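Long-range contacts in haloacid dehalogenase-like hydrolase (PDB 2RAV), which probably acts as a magnesium-dependent phosphatase of the haloacid dehalogenase superfamily, here holding a magnesium ion and a tungstate group in its active site: residues Lys47-Asn52 with Leu129-Ile134; Val107-Ile112 with Glu146-Thr151. The protein carries 1 engineered substitution. All blocks are in the same frame, centred on the assembly; numbering follows the deposited sequence. Where two conformers were deposited one is given.

Contact 1. Residues Lys47-Asn52 with Leu129-Ile134; sequences KAIINN and LHVNVI
Asn51 reaches across to the 129-134 loop with its side-chain amide and makes the direct polar contacts. Its ND2 donates to His130 O at 2.8 Å, with an N-H...O angle of 174°. The acceptor lies almost in the Asn51 amide plane, and the donor lies in the carbonyl plane. The same nitrogen makes a weak second bond, 3.2 Å long, to Asn132 OD1, whose amide plane is turned 81° from that of Asn51. Asn51 CG sits between its own backbone N and carbonyl carbon (chi1 65°), which sends the amide toward the other loop.

Two waters add indirect links. One donates to Ile49 O and accepts from Asn132 N; the other lies 2.7 Å from OD1 of Asn51 and 2.6 Å from O of Leu129.

The apolar part is centred on Ile49 and Val131, where CB of Ile49 meets CG1 of Val131 at 4.0 Å. Ile49 CG2 turns to Ile134 CG1. Phe125 of helix 119-128 touches both Ile49 and Val131.

Residues 47-52, in the loop that carries the tungstate-pocket residues Thr43, Gly44 and Arg45 just before them, are thus joined to the inserted unit with the antiparallel sheet 104-107/112-115/149-152, consistent with the core-cap architecture of the HAD superfamily. The straight bond to His130 O, helped by the weak one to Asn132 OD1, probably restricts rotation of the Asn51 amide.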
ATOM      1  N   LYS A  47      -3.431   1.911  -8.440  1.00 14.55           N
ATOM      2  CA  LYS A  47      -3.523   0.942  -9.501  1.00 17.57           C
ATOM      3  C   LYS A  47      -2.660   1.253 -10.682  1.00 17.58           C
ATOM      4  O   LYS A  47      -2.060   0.374 -11.326  1.00 19.54           O
ATOM      5  CB  LYS A  47      -5.005   0.839  -9.926  1.00 24.95           C
ATOM      6  CG  LYS A  47      -5.421  -0.270 -10.853  1.00 34.75           C
ATOM      7  CD  LYS A  47      -6.939   0.002 -11.059  1.00 39.58           C
ATOM      8  CE  LYS A  47      -7.178   0.559 -12.453  1.00 43.76           C
ATOM      9  NZ  LYS A  47      -7.489  -0.579 -13.383  1.00 52.59           N
ATOM     10  N   ALA A  48      -2.618   2.563 -11.033  1.00 19.60           N
ATOM     11  CA  ALA A  48      -1.857   2.961 -12.198  1.00 22.21           C
ATOM     12  C   ALA A  48      -0.406   2.571 -12.153  1.00 23.12           C
ATOM     13  O   ALA A  48       0.304   2.504 -13.169  1.00 29.37           O
ATOM     14  CB  ALA A  48      -1.959   4.494 -12.347  1.00 25.02           C
ATOM     15  N   ILE A  49       0.197   2.347 -10.999  1.00 22.35           N
ATOM     16  CA  ILE A  49       1.612   2.004 -11.056  1.00 23.82           C
ATOM     17  C   ILE A  49       1.818   0.603 -10.509  1.00 21.71           C
ATOM     18  O   ILE A  49       2.980   0.262 -10.314  1.00 26.90           O
ATOM     19  CB  ILE A  49       2.461   3.049 -10.354  1.00 27.80           C
ATOM     20  CG1 ILE A  49       2.184   3.166  -8.865  1.00 31.25           C
ATOM     21  CG2 ILE A  49       2.308   4.414 -11.032  1.00 41.14           C
ATOM     22  CD1 ILE A  49       3.093   4.141  -8.148  1.00 37.24           C
ATOM     23  N   ILE A  50       0.786  -0.206 -10.286  1.00 18.84           N
ATOM     24  CA  ILE A  50       0.941  -1.620  -9.947  1.00 17.20           C
ATOM     25  C   ILE A  50       1.262  -2.362 -11.219  1.00 18.96           C
ATOM     26  O   ILE A  50       0.418  -2.625 -12.089  1.00 24.14           O
ATOM     27  CB  ILE A  50      -0.283  -2.221  -9.243  1.00 16.86           C
ATOM     28  CG1 ILE A  50      -0.670  -1.521  -7.931  1.00 16.51           C
ATOM     29  CG2 ILE A  50      -0.035  -3.717  -9.012  1.00 18.25           C
ATOM     30  CD1 ILE A  50      -1.949  -1.926  -7.300  1.00 19.51           C
ATOM     31  N   ASN A  51       2.549  -2.681 -11.346  1.00 17.65           N
ATOM     32  CA  ASN A  51       3.075  -3.290 -12.558  1.00 18.94           C
ATOM     33  C   ASN A  51       3.786  -4.589 -12.260  1.00 17.54           C
ATOM     34  O   ASN A  51       4.534  -5.068 -13.099  1.00 21.14           O
ATOM     35  CB  ASN A  51       4.016  -2.332 -13.319  1.00 21.39           C
ATOM     36  CG  ASN A  51       5.289  -1.973 -12.559  1.00 25.53           C
ATOM     37  OD1 ASN A  51       5.449  -2.296 -11.377  1.00 31.84           O
ATOM     38  ND2 ASN A  51       6.322  -1.337 -13.168  1.00 24.64           N
ATOM     39  N   ASN A  52       3.555  -5.200 -11.094  1.00 16.88           N
ATOM     40  CA  ASN A  52       4.357  -6.345 -10.670  1.00 17.54           C
ATOM     41  C   ASN A  52       3.529  -7.500 -10.132  1.00 16.81           C
ATOM     42  O   ASN A  52       4.107  -8.385  -9.469  1.00 19.25           O
ATOM     43  CB  ASN A  52       5.400  -5.879  -9.671  1.00 18.67           C
ATOM     44  CG  ASN A  52       4.848  -5.165  -8.494  1.00 17.73           C
ATOM     45  OD1 ASN A  52       3.634  -5.001  -8.296  1.00 17.69           O
ATOM     46  ND2 ASN A  52       5.777  -4.690  -7.638  1.00 19.96           N
ATOM     47  N   LEU A 129      12.356   0.464  -6.878  1.00 23.27           N
ATOM     48  CA  LEU A 129      11.056  -0.213  -6.921  1.00 23.79           C
ATOM     49  C   LEU A 129      10.572  -0.591  -8.322  1.00 25.30           C
ATOM     50  O   LEU A 129       9.576  -1.288  -8.560  1.00 29.23           O
ATOM     51  CB  LEU A 129       9.998   0.688  -6.264  1.00 26.20           C
ATOM     52  CG  LEU A 129      10.206   0.965  -4.783  1.00 29.18           C
ATOM     53  CD1 LEU A 129       9.175   1.980  -4.262  1.00 35.74           C
ATOM     54  CD2 LEU A 129      10.111  -0.325  -4.004  1.00 32.93           C
ATOM     55  N   HIS A 130      11.268  -0.192  -9.378  1.00 25.56           N
ATOM     56  CA  HIS A 130      10.862  -0.623 -10.728  1.00 25.25           C
ATOM     57  C   HIS A 130       9.475  -0.144 -11.154  1.00 24.33           C
ATOM     58  O   HIS A 130       8.769  -0.838 -11.917  1.00 25.73           O
ATOM     59  CB  HIS A 130      11.072  -2.130 -10.760  1.00 31.34           C
ATOM     60  CG  HIS A 130      12.531  -2.501 -10.998  1.00 35.46           C
ATOM     61  ND1 HIS A 130      12.917  -3.703 -11.585  1.00 36.51           N
ATOM     62  CD2 HIS A 130      13.672  -1.817 -10.747  1.00 36.18           C
ATOM     63  CE1 HIS A 130      14.259  -3.752 -11.665  1.00 36.12           C
ATOM     64  NE2 HIS A 130      14.735  -2.588 -11.147  1.00 36.10           N
ATOM     65  N   VAL A 131       9.132   1.077 -10.657  1.00 19.99           N
ATOM     66  CA  VAL A 131       7.940   1.772 -11.111  1.00 20.95           C
ATOM     67  C   VAL A 131       8.215   2.351 -12.482  1.00 21.10           C
ATOM     68  O   VAL A 131       9.280   2.886 -12.831  1.00 22.87           O
ATOM     69  CB  VAL A 131       7.520   2.819 -10.067  1.00 21.87           C
ATOM     70  CG1 VAL A 131       6.413   3.700 -10.594  1.00 24.34           C
ATOM     71  CG2 VAL A 131       7.057   2.066  -8.790  1.00 23.88           C
ATOM     72  N   ASN A 132       7.221   2.269 -13.398  1.00 20.45           N
ATOM     73  CA  ASN A 132       7.292   2.902 -14.712  1.00 20.03           C
ATOM     74  C   ASN A 132       7.269   4.427 -14.555  1.00 19.77           C
ATOM     75  O   ASN A 132       6.751   4.997 -13.589  1.00 19.68           O
ATOM     76  CB  ASN A 132       6.092   2.473 -15.575  1.00 22.63           C
ATOM     77  CG  ASN A 132       6.015   1.037 -16.017  1.00 28.71           C
ATOM     78  OD1 ASN A 132       6.945   0.243 -15.891  1.00 44.82           O
ATOM     79  ND2 ASN A 132       4.840   0.680 -16.568  1.00 41.98           N
ATOM     80  N   VAL A 133       7.864   5.131 -15.547  1.00 21.27           N
ATOM     81  CA  VAL A 133       8.019   6.582 -15.453  1.00 21.27           C
ATOM     82  C   VAL A 133       6.675   7.289 -15.430  1.00 18.37           C
ATOM     83  O   VAL A 133       5.850   7.084 -16.324  1.00 24.27           O
ATOM     84  CB  VAL A 133       8.843   7.130 -16.651  1.00 24.13           C
ATOM     85  CG1 VAL A 133       8.933   8.652 -16.591  1.00 23.46           C
ATOM     86  CG2 VAL A 133      10.214   6.501 -16.664  1.00 32.19           C
ATOM     87  N   ILE A 134       6.387   8.123 -14.518  1.00 17.00           N
ATOM     88  CA  ILE A 134       5.142   8.859 -14.270  1.00 16.96           C
ATOM     89  C   ILE A 134       5.258  10.184 -15.016  1.00 17.29           C
ATOM     90  O   ILE A 134       6.276  10.849 -14.982  1.00 17.45           O
ATOM     91  CB  ILE A 134       4.977   9.068 -12.790  1.00 15.96           C
ATOM     92  CG1 ILE A 134       4.895   7.749 -12.004  1.00 17.91           C
ATOM     93  CG2 ILE A 134       3.761   9.959 -12.525  1.00 18.02           C
ATOM     94  CD1 ILE A 134       5.082   7.848 -10.520  1.00 19.34           C
TER
HETATM   95  O   HOH W   1       4.353   1.454 -12.925  1.00 26.06           O
HETATM   96  O   HOH W   2       7.236  -2.100  -9.378  1.00 36.47           O

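Contact 2. Residues Val107-Ile112 with Glu146-Thr151; sequences VEEHNI and EVIQMT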
ATOM      1  N   VAL A 107      -1.880  11.728  -7.281  1.00 11.21           N
ATOM      2  CA  VAL A 107      -2.700  10.683  -7.885  1.00 10.93           C
ATOM      3  C   VAL A 107      -4.150  11.115  -7.880  1.00 10.73           C
ATOM      4  O   VAL A 107      -4.718  11.406  -6.843  1.00 11.94           O
ATOM      5  CB  VAL A 107      -2.552   9.361  -7.117  1.00 12.13           C
ATOM      6  CG1 VAL A 107      -3.185   8.275  -8.013  1.00 14.92           C
ATOM      7  CG2 VAL A 107      -1.123   9.047  -6.729  1.00 13.38           C
ATOM      8  N   GLU A 108      -4.756  11.122  -9.058  1.00 12.09           N
ATOM      9  CA  GLU A 108      -6.173  11.322  -9.274  1.00 12.54           C
ATOM     10  C   GLU A 108      -6.818   9.983  -9.560  1.00 12.86           C
ATOM     11  O   GLU A 108      -6.145   8.944  -9.701  1.00 14.77           O
ATOM     12  CB  GLU A 108      -6.368  12.263 -10.467  1.00 12.90           C
ATOM     13  CG  GLU A 108      -5.794  13.657 -10.278  1.00 12.94           C
ATOM     14  CD  GLU A 108      -5.733  14.318 -11.632  1.00 13.96           C
ATOM     15  OE1 GLU A 108      -6.684  14.947 -12.081  1.00 17.77           O
ATOM     16  OE2 GLU A 108      -4.668  14.204 -12.259  1.00 17.80           O
ATOM     17  N   GLU A 109      -8.158   9.926  -9.646  1.00 13.49           N
ATOM     18  CA  GLU A 109      -8.832   8.643  -9.915  1.00 14.54           C
ATOM     19  C   GLU A 109      -8.345   7.983 -11.201  1.00 16.18           C
ATOM     20  O   GLU A 109      -8.118   6.774 -11.225  1.00 19.48           O
ATOM     21  CB  GLU A 109     -10.324   8.847  -9.936  1.00 15.25           C
ATOM     22  CG  GLU A 109     -11.050   7.531 -10.059  1.00 17.86           C
ATOM     23  CD  GLU A 109     -12.516   7.489  -9.865  1.00 19.70           C
ATOM     24  OE1 GLU A 109     -13.100   6.377  -9.659  1.00 20.14           O
ATOM     25  OE2 GLU A 109     -13.166   8.559  -9.966  1.00 24.56           O
ATOM     26  N   HIS A 110      -8.169   8.803 -12.268  1.00 17.09           N
ATOM     27  CA  HIS A 110      -7.837   8.299 -13.578  1.00 20.38           C
ATOM     28  C   HIS A 110      -6.636   8.999 -14.258  1.00 18.08           C
ATOM     29  O   HIS A 110      -6.504   8.992 -15.472  1.00 23.32           O
ATOM     30  CB  HIS A 110      -9.058   8.395 -14.505  1.00 27.54           C
ATOM     31  CG  HIS A 110     -10.196   7.560 -14.068  1.00 30.04           C
ATOM     32  ND1 HIS A 110     -10.132   6.168 -13.942  1.00 33.78           N
ATOM     33  CD2 HIS A 110     -11.462   7.953 -13.772  1.00 31.16           C
ATOM     34  CE1 HIS A 110     -11.342   5.749 -13.552  1.00 35.53           C
ATOM     35  NE2 HIS A 110     -12.163   6.790 -13.450  1.00 33.65           N
ATOM     36  N   ASN A 111      -5.759   9.587 -13.433  0.56 15.26           N
ATOM     37  CA  ASN A 111      -4.502  10.125 -13.940  0.56 14.59           C
ATOM     38  C   ASN A 111      -3.511  10.138 -12.789  0.56 13.67           C
ATOM     39  O   ASN A 111      -3.923  10.167 -11.650  0.56 15.43           O
ATOM     40  CB  ASN A 111      -4.641  11.504 -14.523  0.56 19.13           C
ATOM     41  CG  ASN A 111      -3.736  11.699 -15.736  0.56 22.25           C
ATOM     42  OD1 ASN A 111      -2.586  11.249 -15.793  0.56 24.57           O
ATOM     43  ND2 ASN A 111      -4.321  12.344 -16.742  0.56 26.43           N
ATOM     44  N   ILE A 112      -2.238  10.116 -13.063  1.00 14.32           N
ATOM     45  CA  ILE A 112      -1.172  10.207 -12.114  1.00 13.59           C
ATOM     46  C   ILE A 112      -0.064  11.089 -12.682  1.00 13.64           C
ATOM     47  O   ILE A 112       0.217  11.019 -13.868  1.00 15.03           O
ATOM     48  CB  ILE A 112      -0.621   8.797 -11.705  1.00 14.41           C
ATOM     49  CG1 ILE A 112       0.364   8.924 -10.548  1.00 14.46           C
ATOM     50  CG2 ILE A 112      -0.064   8.046 -12.929  1.00 17.00           C
ATOM     51  CD1 ILE A 112       0.749   7.562  -9.948  1.00 15.92           C
ATOM     52  N   GLU A 146      -8.160  17.246  -8.207  1.00 13.30           N
ATOM     53  CA  GLU A 146      -8.867  16.462  -7.183  1.00 12.50           C
ATOM     54  C   GLU A 146      -7.993  15.237  -6.918  1.00 12.30           C
ATOM     55  O   GLU A 146      -7.916  14.324  -7.758  1.00 13.63           O
ATOM     56  CB  GLU A 146     -10.252  16.119  -7.665  1.00 15.37           C
ATOM     57  CG  GLU A 146     -11.025  17.268  -8.253  1.00 19.19           C
ATOM     58  CD  GLU A 146     -11.394  18.406  -7.364  1.00 22.77           C
ATOM     59  OE1 GLU A 146     -11.782  18.106  -6.188  1.00 27.17           O
ATOM     60  OE2 GLU A 146     -11.281  19.583  -7.752  1.00 27.05           O
ATOM     61  N   VAL A 147      -7.326  15.275  -5.768  1.00 11.52           N
ATOM     62  CA  VAL A 147      -6.254  14.328  -5.506  1.00 11.05           C
ATOM     63  C   VAL A 147      -6.692  13.317  -4.438  1.00 10.81           C
ATOM     64  O   VAL A 147      -7.174  13.691  -3.359  1.00 12.18           O
ATOM     65  CB  VAL A 147      -4.994  15.105  -5.064  1.00 11.94           C
ATOM     66  CG1 VAL A 147      -3.877  14.132  -4.680  1.00 12.70           C
ATOM     67  CG2 VAL A 147      -4.520  16.042  -6.155  1.00 13.44           C
ATOM     68  N   ILE A 148      -6.481  12.055  -4.729  1.00 10.68           N
ATOM     69  CA  ILE A 148      -6.757  10.933  -3.845  1.00 10.72           C
ATOM     70  C   ILE A 148      -5.574  10.638  -2.923  1.00 10.73           C
ATOM     71  O   ILE A 148      -5.718  10.284  -1.766  1.00 11.45           O
ATOM     72  CB  ILE A 148      -7.229   9.706  -4.636  1.00 12.10           C
ATOM     73  CG1 ILE A 148      -8.405  10.047  -5.539  1.00 12.81           C
ATOM     74  CG2 ILE A 148      -7.600   8.566  -3.680  1.00 13.10           C
ATOM     75  CD1 ILE A 148      -8.988   8.896  -6.330  1.00 15.88           C
ATOM     76  N   GLN A 149      -4.372  10.685  -3.494  1.00 10.81           N
ATOM     77  CA  GLN A 149      -3.164  10.411  -2.754  1.00 10.49           C
ATOM     78  C   GLN A 149      -2.040  11.304  -3.236  1.00 10.34           C
ATOM     79  O   GLN A 149      -1.901  11.539  -4.453  1.00 11.44           O
ATOM     80  CB  GLN A 149      -2.717   8.949  -2.867  1.00 11.42           C
ATOM     81  CG  GLN A 149      -1.467   8.597  -2.087  1.00 12.02           C
ATOM     82  CD  GLN A 149      -1.175   7.075  -2.015  1.00 14.84           C
ATOM     83  OE1 GLN A 149      -1.646   6.460  -1.030  1.00 18.65           O
ATOM     84  NE2 GLN A 149      -0.524   6.618  -3.056  1.00 23.77           N
ATOM     85  N   MET A 150      -1.224  11.782  -2.297  1.00 10.73           N
ATOM     86  CA  MET A 150       0.019  12.445  -2.664  1.00 11.37           C
ATOM     87  C   MET A 150       1.180  11.603  -2.124  1.00 11.20           C
ATOM     88  O   MET A 150       1.094  11.098  -0.997  1.00 13.46           O
ATOM     89  CB  MET A 150       0.116  13.830  -2.081  1.00 13.54           C
ATOM     90  CG  MET A 150      -0.906  14.754  -2.544  1.00 14.04           C
ATOM     91  SD  MET A 150      -0.803  16.400  -1.767  1.00 15.06           S
ATOM     92  CE  MET A 150      -1.228  16.122  -0.135  1.00 13.99           C
ATOM     93  N   THR A 151       2.262  11.512  -2.871  1.00 11.82           N
ATOM     94  CA  THR A 151       3.471  10.853  -2.393  1.00 11.97           C
ATOM     95  C   THR A 151       4.597  11.814  -2.485  1.00 12.11           C
ATOM     96  O   THR A 151       5.328  11.876  -3.496  1.00 12.39           O
ATOM     97  CB  THR A 151       3.719   9.539  -3.160  1.00 13.33           C
ATOM     98  OG1 THR A 151       2.547   8.719  -2.970  1.00 14.58           O
ATOM     99  CG2 THR A 151       4.971   8.833  -2.654  1.00 14.89           C
TER
HETATM  100  O   HOH W   3      -8.646  16.424 -10.958  1.00 18.32           O
HETATM  101  O   HOH W   4      -9.513  12.294  -8.694  1.00 15.34           O
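A chi1 of -167° turns Val107 CG1 away from the backbone N and leaves CG2 beside that N, anti to the carbonyl carbon, where it meets CB of Gln149 at 4.2 Å; the two side chains run side by side on one face of the sheet. Ile148 is extended (chi2 -178°), which carries CD1 against Glu109, 3.6 Å from its N and 3.8 Å from its CB.

The main-chain bonds define a classic beta bulge, in which Ile148 and Gln149 both face Val107. Val107 N donates to Gln149 O at 2.8 Å, and Ile148 N donates to Val107 O at 2.8 Å with a C=O...N angle of 169°. Gln149 N adds a weak bond to the same oxygen, so Val107 O accepts two N-H groups.

Past the bulge, water replaces direct pairing. One water bridges Glu108 OE1 and Glu146 N; another accepts from Glu109 N and donates to Glu146 O. Glu108 OE2 forms a salt bridge with Lys145; Glu109 forms one with Lys82 through OE2 and a hydrogen bond with Tyr72 OH through OE1.

The side-chain amide of Gln149 bonds to Gly44 O and Asn69 ND2. The bulged strand 149-152, of the antiparallel sheet with 104-107 and 112-115, is therefore tied through one glutamine to the backbone of the tungstate pocket.

In the fold
Contact 2 is the more buried, with four of its seven touching residues buried and one exposed; contact 1 lies nearer the surface, with two of six buried and three exposed. Their centres are 14 Å apart, and they touch through Ile112, whose CD1 lies 3.7 Å from Ile49 CG2, with Ile134 and Ala48 packing nearby. Contact 1 joins two loops, so side-chain amide bonds, waters and aliphatic packing carry it; contact 2 belongs to the three-stranded antiparallel sheet, where main-chain bonds lead and water links Glu108 and Glu109 to Glu146. Their segments alternate along the chain, and both contacts come near the bound tungstate without Ile49 or Gln149 being part of its pocket.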